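Local coordinates for protein eEF1A lysine and N-terminal methyltransferase (Homo sapiens, PDB 5WCJ) that methylates elongation factor eEF1A at two sites, the domain present here being the C-terminal one, which modifies the N terminus of that factor, at residues C20-A25 / M122-S127; E80-T83 / G87-Q90; S107-G112 / L147-S152. All coordinates share one frame; numbering follows the deposited sequence. Where two conformers were deposited one is given.

In the fold
The three contacts sit at different depths of one Rossmann-like methyltransferase domain. Interaction 1 is partly buried, beside the cofactor, and is purely polar: two imidazoles donate to one carboxylate. Interaction 2, also partly buried and centred about 18 Å from interaction 1, mixes backbone and water-mediated hydrogen bonds with a buried phenylalanine where helix 76-85 turns toward edge strand 94-98. Interaction 3 lies at the surface and is a van der Waals contact between helices 101-109 and 144-152. Its helices come directly before and after strand 118-123, which carries a segment of interaction 1; the centres are about 22 Å apart, yet Phe123 CZ meets Val150 CG2 at 3.9 Å. Interaction 2 touches neither.

Interaction 1: C20-A25 / M122-S127; sequences CEHHKA and MFDVDS. With SAH (S-adenosyl-L-homocysteine), chain F.
His22 and His23 converge on the carboxylate of Asp124, one imidazole to each oxygen. These hydrogen bonds carry the contact between 20-25 and 122-127. His22 NE2 donates to Asp124 OD1 at 3.1 Å, and His23 NE2 makes the shorter bond, 2.7 Å to Asp124 OD2. Both bonds are moderately bent. Each acceptor lies near the plane of its ring, at the imidazole edge, while each nitrogen meets its oxygen on the syn side but out of the carboxylate plane. The ring planes stand steeply to the carboxylate, 63° for His22 and 79° for His23. Asp124 reaches them because its CG is anti to the backbone N (chi1 -166°), which carries the carboxylate toward the helix. Asn163 ND2 adds a third bond, on OD1, so both oxygens are gripped and the group is held against rotation.

Within 20-25, Cys20 is the N-cap: His23 N donates to Cys20 SG at 3.5 Å, and the same sulfur lies over one face of the His23 ring, toward its rim. Farther off, Lys24 NZ and Glu21 OE2 form a salt bridge of 3.0 Å.

The closest contacts of 122-127 with S-adenosyl-L-homocysteine are van der Waals; its hydrogen bonds include those to Glu73, Asp100 and Gly52. Val125 CG2 packs on adenine C5 at 3.3 Å, Asp126 N lies 3.5 Å from C5' of the ligand, and Asp124 O lies 3.5 Å from the ligand CG. Asp124, Val125 and Asp126 thus line the cofactor pocket just past the fourth strand of the class I methyltransferase fold.

Strand 118-123 pairs here with strands 44-49 and 158-164, and helix 21-28 packs at the C-terminal end of the strand, where Leu56 of helix 55-63 touches both His23 and Asp124.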
loop_
_atom_site.group_PDB
_atom_site.type_symbol
_atom_site.label_atom_id
_atom_site.label_comp_id
_atom_site.label_asym_id
_atom_site.label_seq_id
_atom_site.Cartn_x
_atom_site.Cartn_y
_atom_site.Cartn_z
ATOM N N CYS A 20 -14.121 1.308 0.935
ATOM C CA CYS A 20 -14.570 -0.077 0.706
ATOM C C CYS A 20 -13.859 -1.034 1.667
ATOM O O CYS A 20 -12.837 -0.679 2.296
ATOM C CB CYS A 20 -14.344 -0.521 -0.742
ATOM S SG CYS A 20 -12.657 -1.005 -1.180
ATOM N N GLU A 21 -14.398 -2.243 1.771
ATOM C CA GLU A 21 -13.942 -3.181 2.791
ATOM C C GLU A 21 -12.501 -3.634 2.591
ATOM O O GLU A 21 -11.777 -3.728 3.568
ATOM C CB GLU A 21 -14.885 -4.390 2.922
ATOM C CG GLU A 21 -16.169 -4.084 3.672
ATOM C CD GLU A 21 -15.930 -3.655 5.119
ATOM O OE1 GLU A 21 -15.392 -4.456 5.915
ATOM O OE2 GLU A 21 -16.287 -2.509 5.465
ATOM N N HIS A 22 -12.064 -3.880 1.353
ATOM C CA HIS A 22 -10.675 -4.316 1.180
ATOM C C HIS A 22 -9.711 -3.157 1.415
ATOM O O HIS A 22 -8.621 -3.372 1.943
ATOM C CB HIS A 22 -10.430 -5.115 -0.103
ATOM C CG HIS A 22 -10.161 -4.295 -1.329
ATOM N ND1 HIS A 22 -11.159 -3.912 -2.199
ATOM C CD2 HIS A 22 -8.999 -3.866 -1.875
ATOM C CE1 HIS A 22 -10.625 -3.235 -3.202
ATOM N NE2 HIS A 22 -9.315 -3.197 -3.034
ATOM N N HIS A 23 -10.130 -1.931 1.111
ATOM C CA HIS A 23 -9.290 -0.764 1.458
ATOM C C HIS A 23 -9.107 -0.563 2.944
ATOM O O HIS A 23 -7.984 -0.318 3.399
ATOM C CB HIS A 23 -9.786 0.507 0.771
ATOM C CG HIS A 23 -9.488 0.539 -0.690
ATOM N ND1 HIS A 23 -10.147 1.375 -1.563
ATOM C CD2 HIS A 23 -8.599 -0.167 -1.438
ATOM C CE1 HIS A 23 -9.672 1.192 -2.784
ATOM N NE2 HIS A 23 -8.739 0.254 -2.740
ATOM N N LYS A 24 -10.192 -0.673 3.716
ATOM C CA LYS A 24 -10.092 -0.624 5.184
ATOM C C LYS A 24 -9.118 -1.661 5.737
ATOM O O LYS A 24 -8.315 -1.366 6.621
ATOM C CB LYS A 24 -11.463 -0.855 5.819
ATOM C CG LYS A 24 -12.469 0.259 5.586
ATOM C CD LYS A 24 -13.834 -0.165 6.104
ATOM C CE LYS A 24 -14.846 0.967 6.032
ATOM N NZ LYS A 24 -16.231 0.430 5.898
ATOM N N ALA A 25 -9.184 -2.875 5.210
ATOM C CA ALA A 25 -8.231 -3.937 5.587
ATOM C C ALA A 25 -6.776 -3.622 5.229
ATOM O O ALA A 25 -5.870 -3.919 6.013
ATOM C CB ALA A 25 -8.650 -5.248 4.954
ATOM N N MET A 122 2.030 -0.829 -1.047
ATOM C CA MET A 122 0.710 -1.423 -1.253
ATOM C C MET A 122 0.521 -1.774 -2.709
ATOM O O MET A 122 0.708 -0.906 -3.585
ATOM C CB MET A 122 -0.398 -0.463 -0.801
ATOM C CG MET A 122 -0.470 -0.239 0.690
ATOM S SD MET A 122 -1.872 0.854 1.087
ATOM C CE MET A 122 -1.800 0.833 2.870
ATOM N N PHE A 123 0.094 -3.017 -2.967
ATOM C CA PHE A 123 -0.343 -3.430 -4.310
ATOM C C PHE A 123 -1.843 -3.574 -4.308
ATOM O O PHE A 123 -2.380 -4.463 -3.631
ATOM C CB PHE A 123 0.284 -4.769 -4.710
ATOM C CG PHE A 123 1.748 -4.711 -5.098
ATOM C CD1 PHE A 123 2.503 -3.543 -5.033
ATOM C CD2 PHE A 123 2.387 -5.882 -5.520
ATOM C CE1 PHE A 123 3.826 -3.529 -5.389
ATOM C CE2 PHE A 123 3.721 -5.854 -5.882
ATOM C CZ PHE A 123 4.438 -4.695 -5.783
ATOM N N ASP A 124 -2.507 -2.701 -5.074
ATOM C CA ASP A 124 -3.948 -2.722 -5.292
ATOM C C ASP A 124 -4.153 -2.749 -6.790
ATOM O O ASP A 124 -4.820 -1.886 -7.367
ATOM C CB ASP A 124 -4.570 -1.460 -4.653
ATOM C CG ASP A 124 -6.080 -1.512 -4.513
ATOM O OD1 ASP A 124 -6.654 -2.614 -4.513
ATOM O OD2 ASP A 124 -6.698 -0.398 -4.386
ATOM N N VAL A 125 -3.507 -3.712 -7.433
ATOM C CA VAL A 125 -3.421 -3.737 -8.887
ATOM C C VAL A 125 -4.302 -4.853 -9.442
ATOM O O VAL A 125 -4.285 -5.972 -8.934
ATOM C CB VAL A 125 -1.961 -3.751 -9.373
ATOM C CG1 VAL A 125 -1.115 -4.759 -8.644
ATOM C CG2 VAL A 125 -1.873 -3.958 -10.874
ATOM N N ASP A 126 -5.114 -4.519 -10.440
ATOM C CA ASP A 126 -6.026 -5.485 -11.057
ATOM C C ASP A 126 -6.127 -5.148 -12.534
ATOM O O ASP A 126 -6.549 -4.048 -12.870
ATOM C CB ASP A 126 -7.395 -5.425 -10.384
ATOM C CG ASP A 126 -8.337 -6.553 -10.829
ATOM O OD1 ASP A 126 -7.979 -7.374 -11.705
ATOM O OD2 ASP A 126 -9.461 -6.601 -10.293
ATOM N N SER A 127 -5.704 -6.062 -13.407
ATOM C CA SER A 127 -5.757 -5.819 -14.865
ATOM C C SER A 127 -7.082 -6.255 -15.506
ATOM O O SER A 127 -7.969 -6.788 -14.833
ATOM C CB SER A 127 -4.607 -6.524 -15.553
ATOM O OG SER A 127 -4.710 -7.909 -15.331
HETATM C CG SAH F . -8.119 -0.778 -7.699
HETATM S SD SAH F . -8.400 -0.760 -9.491
HETATM C "C5'" SAH F . -6.898 -1.518 -10.162
HETATM C "C4'" SAH F . -5.984 -0.418 -10.661
HETATM O "O4'" SAH F . -4.729 -1.014 -11.075
HETATM C "C3'" SAH F . -6.538 0.327 -11.890
HETATM O "O3'" SAH F . -6.407 1.732 -11.704
HETATM C "C2'" SAH F . -5.635 -0.168 -13.026
HETATM O "O2'" SAH F . -5.417 0.743 -14.097
HETATM C "C1'" SAH F . -4.336 -0.351 -12.255
HETATM N N9 SAH F . -3.331 -1.182 -12.912
HETATM C C8 SAH F . -3.542 -2.329 -13.633
HETATM N N7 SAH F . -2.442 -2.913 -14.043
HETATM C C5 SAH F . -1.437 -2.094 -13.557
HETATM C C6 SAH F . -0.036 -2.168 -13.629
HETATM N N6 SAH F . 0.633 -3.174 -14.250
HETATM N N1 SAH F . 0.674 -1.180 -13.048
HETATM C C2 SAH F . 0.020 -0.177 -12.439
HETATM N N3 SAH F . -1.298 -0.011 -12.288
HETATM C C4 SAH F . -1.975 -1.014 -12.868
#

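Interaction 2: E80-T83 / G87-Q90; sequences EVAT and GFSQ
The Phe88 ring has Thr83 OG1 at its edge, near the ring plane, 4.1 Å from CD2. Beyond the two segments the ring packs among Leu51, Leu79, Met94 and Val96. Its torsion puts it there: CG is anti to the backbone N (chi1 -170°), so CB stays against the helix, 3.9 Å from Ala82 CB, while the ring extends away into that apolar surround.

Two backbone contacts fix the returning chain. Phe88 N donates to Ala82 O at 3.1 Å, the N-H...O angle being 158°, and the donor stands above the carbonyl plane. Next to it, Thr83 CA offers its hydrogen to Phe88 O in a C-H...O contact of 3.5 Å. Gly87, just before Phe88, has a positive phi of 71°, a conformation that favours glycine, where the chain leaves the helix.

Two waters complete the junction. One molecule donates to both Thr83 O and Phe88 O, 2.7 Å from each. A second donates to Thr83 OG1 and accepts from Gln90 NE2 at 3.3 Å; Thr83 OG1 is also bonded to Leu79 O one helical turn back, and Gln90 OE1 is held by Val96 N.

The arrangement closes the C-terminal end of helix 76-85 and leads into strand 94-98. With strand 67-73, parallel and adjacent to 94-98, these elements form a beta-alpha-beta crossover of the Rossmann-like fold.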
loop_
_atom_site.group_PDB
_atom_site.type_symbol
_atom_site.label_atom_id
_atom_site.label_comp_id
_atom_site.label_asym_id
_atom_site.label_seq_id
_atom_site.Cartn_x
_atom_site.Cartn_y
_atom_site.Cartn_z
ATOM N N GLU A 80 -7.157 10.706 -14.837
ATOM C CA GLU A 80 -8.003 11.804 -15.346
ATOM C C GLU A 80 -9.380 11.848 -14.659
ATOM O O GLU A 80 -9.791 12.904 -14.154
ATOM C CB GLU A 80 -8.171 11.706 -16.870
ATOM C CG GLU A 80 -8.384 13.037 -17.572
ATOM N N VAL A 81 -10.089 10.722 -14.654
ATOM C CA VAL A 81 -11.425 10.666 -14.069
ATOM C C VAL A 81 -11.389 10.936 -12.565
ATOM O O VAL A 81 -12.263 11.629 -12.032
ATOM C CB VAL A 81 -12.184 9.345 -14.408
ATOM C CG1 VAL A 81 -11.589 8.154 -13.702
ATOM C CG2 VAL A 81 -13.661 9.448 -14.052
ATOM N N ALA A 82 -10.391 10.382 -11.870
ATOM C CA ALA A 82 -10.294 10.598 -10.431
ATOM C C ALA A 82 -10.034 12.084 -10.079
ATOM O O ALA A 82 -10.566 12.600 -9.092
ATOM C CB ALA A 82 -9.228 9.713 -9.820
ATOM N N THR A 83 -9.202 12.727 -10.878
ATOM C CA THR A 83 -8.852 14.143 -10.702
ATOM C C THR A 83 -10.036 15.057 -11.103
ATOM O O THR A 83 -10.281 16.075 -10.452
ATOM C CB THR A 83 -7.602 14.508 -11.544
ATOM O OG1 THR A 83 -6.507 13.659 -11.157
ATOM C CG2 THR A 83 -7.197 15.964 -11.338
ATOM N N GLY A 87 -12.384 13.943 -6.630
ATOM C CA GLY A 87 -11.693 14.723 -5.607
ATOM C C GLY A 87 -10.228 14.407 -5.380
ATOM O O GLY A 87 -9.648 14.847 -4.388
ATOM N N PHE A 88 -9.627 13.649 -6.292
ATOM C CA PHE A 88 -8.229 13.334 -6.202
ATOM C C PHE A 88 -7.387 14.531 -6.651
ATOM O O PHE A 88 -7.753 15.243 -7.584
ATOM C CB PHE A 88 -7.901 12.108 -7.056
ATOM C CG PHE A 88 -6.527 11.599 -6.800
ATOM C CD1 PHE A 88 -6.277 10.818 -5.684
ATOM C CD2 PHE A 88 -5.468 11.992 -7.606
ATOM C CE1 PHE A 88 -4.993 10.397 -5.412
ATOM C CE2 PHE A 88 -4.179 11.568 -7.329
ATOM C CZ PHE A 88 -3.949 10.773 -6.230
ATOM N N SER A 89 -6.268 14.768 -5.984
ATOM C CA SER A 89 -5.320 15.772 -6.467
ATOM C C SER A 89 -3.920 15.423 -6.035
ATOM O O SER A 89 -3.722 14.689 -5.076
ATOM C CB SER A 89 -5.683 17.177 -5.946
ATOM O OG SER A 89 -5.607 17.175 -4.539
ATOM N N GLN A 90 -2.962 15.932 -6.786
ATOM C CA GLN A 90 -1.560 15.783 -6.475
ATOM C C GLN A 90 -1.098 16.992 -5.738
ATOM O O GLN A 90 -1.699 18.070 -5.874
ATOM C CB GLN A 90 -0.773 15.590 -7.754
ATOM C CG GLN A 90 -1.164 14.276 -8.420
ATOM C CD GLN A 90 -0.305 13.970 -9.613
ATOM O OE1 GLN A 90 0.885 13.756 -9.461
ATOM N NE2 GLN A 90 -0.906 13.954 -10.803
HETATM O O HOH W 1 -10.100 16.557 -7.841
HETATM O O HOH W 2 -4.114 14.641 -10.509
#

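Interaction 3: S107-G112 / L147-S152; sequences SLAGGG and LQKVKS
Ala109 and Lys149 bring two helices of the Rossmann-like methyltransferase fold together at the protein surface: helix 101-109, which precedes strand 118-123, and helix 144-152, which follows it. Their CA atoms come within 5.6 Å of each other, a separation that the small Ala109 side chain permits, its methyl group pointing toward the other helix.

The Lys149 side chain runs past that methyl. Its CB lies 3.9 Å from Ala109 CB. The next carbon, CG, stands off slightly at 4.4 Å, and a bend at chi2 (-53°) turns the chain so that CD comes back to 3.9 Å from Ala109 CB. From there CE and NZ move on past the alanine, NZ ending 5.3 Å from its CB. The aliphatic part of the lysine thus lies alongside the methyl, while its charged end takes no part in gripping the other helix.

Ser152 approaches the same methyl, its OG 3.4 Å from Ala109 CB. Replacing this serine by an alanine removes the hydroxyl, which would probably leave Lys149 O without that donor and open a small gap beside Ala109 CB.

Neighbouring residues tie both helices to the sheet. Leu108 packs on Tyr118, and Val150 on Ile121 and Phe123, so both segments rest on strand 118-123. Arg115, in the connection between, donates from NE to Ser152 O and from NH1 to Gly112 O, joining the two segments through its guanidinium group.

The serine hydroxyl is fixed within its own helix: OG lies between the backbone N and the carbonyl carbon (chi1 81°), folded back so that it donates to Lys149 O at 2.8 Å, tilted 25° from the carbonyl plane.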
loop_
_atom_site.group_PDB
_atom_site.type_symbol
_atom_site.label_atom_id
_atom_site.label_comp_id
_atom_site.label_asym_id
_atom_site.label_seq_id
_atom_site.Cartn_x
_atom_site.Cartn_y
_atom_site.Cartn_z
ATOM N N SER A 107 12.942 0.183 -12.039
ATOM C CA SER A 107 13.781 1.410 -12.122
ATOM C C SER A 107 14.203 1.912 -10.771
ATOM O O SER A 107 15.376 2.217 -10.573
ATOM C CB SER A 107 13.070 2.548 -12.858
ATOM O OG SER A 107 12.770 2.139 -14.174
ATOM N N LEU A 108 13.260 1.982 -9.823
ATOM C CA LEU A 108 13.584 2.418 -8.473
ATOM C C LEU A 108 14.601 1.519 -7.802
ATOM O O LEU A 108 15.502 2.014 -7.146
ATOM C CB LEU A 108 12.346 2.455 -7.570
ATOM C CG LEU A 108 11.250 3.473 -7.856
ATOM C CD1 LEU A 108 10.166 3.321 -6.782
ATOM C CD2 LEU A 108 11.823 4.884 -7.927
ATOM N N ALA A 109 14.432 0.205 -7.940
ATOM C CA ALA A 109 15.335 -0.763 -7.331
ATOM C C ALA A 109 16.750 -0.695 -7.925
ATOM O O ALA A 109 17.705 -0.988 -7.233
ATOM C CB ALA A 109 14.780 -2.168 -7.466
ATOM N N GLY A 110 16.868 -0.288 -9.187
ATOM C CA GLY A 110 18.167 -0.045 -9.822
ATOM C C GLY A 110 18.817 1.309 -9.519
ATOM O O GLY A 110 19.858 1.617 -10.091
ATOM N N GLY A 111 18.245 2.109 -8.612
ATOM C CA GLY A 111 18.751 3.457 -8.319
ATOM C C GLY A 111 20.038 3.588 -7.504
ATOM O O GLY A 111 20.489 4.711 -7.258
ATOM N N GLY A 112 20.618 2.463 -7.073
ATOM C CA GLY A 112 21.888 2.444 -6.334
ATOM C C GLY A 112 21.684 2.681 -4.849
ATOM O O GLY A 112 20.679 2.253 -4.283
ATOM N N LEU A 147 9.832 -9.839 -6.627
ATOM C CA LEU A 147 9.669 -9.667 -5.174
ATOM C C LEU A 147 10.959 -9.266 -4.485
ATOM O O LEU A 147 10.924 -8.504 -3.516
ATOM C CB LEU A 147 9.064 -10.919 -4.515
ATOM C CG LEU A 147 7.581 -11.217 -4.788
ATOM C CD1 LEU A 147 7.141 -12.505 -4.117
ATOM C CD2 LEU A 147 6.691 -10.070 -4.358
ATOM N N GLN A 148 12.099 -9.732 -5.007
ATOM C CA GLN A 148 13.405 -9.241 -4.542
ATOM C C GLN A 148 13.610 -7.740 -4.793
ATOM O O GLN A 148 14.225 -7.044 -3.975
ATOM C CB GLN A 148 14.555 -10.051 -5.182
ATOM C CG GLN A 148 14.627 -11.525 -4.750
ATOM C CD GLN A 148 15.004 -11.735 -3.283
ATOM O OE1 GLN A 148 15.579 -10.868 -2.645
ATOM N NE2 GLN A 148 14.680 -12.905 -2.753
ATOM N N LYS A 149 13.093 -7.225 -5.906
ATOM C CA LYS A 149 13.153 -5.781 -6.191
ATOM C C LYS A 149 12.295 -5.015 -5.192
ATOM O O LYS A 149 12.711 -3.955 -4.718
ATOM C CB LYS A 149 12.695 -5.453 -7.616
ATOM C CG LYS A 149 13.500 -6.159 -8.700
ATOM C CD LYS A 149 14.994 -5.917 -8.526
ATOM C CE LYS A 149 15.763 -6.367 -9.765
ATOM N NZ LYS A 149 17.219 -6.401 -9.452
ATOM N N VAL A 150 11.126 -5.574 -4.856
ATOM C CA VAL A 150 10.227 -4.957 -3.855
ATOM C C VAL A 150 10.931 -4.913 -2.493
ATOM O O VAL A 150 10.974 -3.882 -1.820
ATOM C CB VAL A 150 8.877 -5.696 -3.762
ATOM C CG1 VAL A 150 8.001 -5.132 -2.657
ATOM C CG2 VAL A 150 8.134 -5.657 -5.104
ATOM N N LYS A 151 11.499 -6.029 -2.091
ATOM C CA LYS A 151 12.218 -6.078 -0.829
ATOM C C LYS A 151 13.323 -5.036 -0.771
ATOM O O LYS A 151 13.547 -4.431 0.278
ATOM C CB LYS A 151 12.791 -7.488 -0.615
ATOM C CG LYS A 151 13.713 -7.628 0.601
ATOM C CD LYS A 151 14.331 -9.018 0.666
ATOM C CE LYS A 151 15.580 -9.010 1.538
ATOM N NZ LYS A 151 16.013 -10.400 1.873
ATOM N N SER A 152 14.010 -4.819 -1.891
ATOM C CA SER A 152 15.148 -3.899 -1.924
ATOM C C SER A 152 14.748 -2.422 -1.711
ATOM O O SER A 152 15.599 -1.625 -1.328
ATOM C CB SER A 152 15.998 -4.085 -3.206
ATOM O OG SER A 152 15.441 -3.412 -4.321
#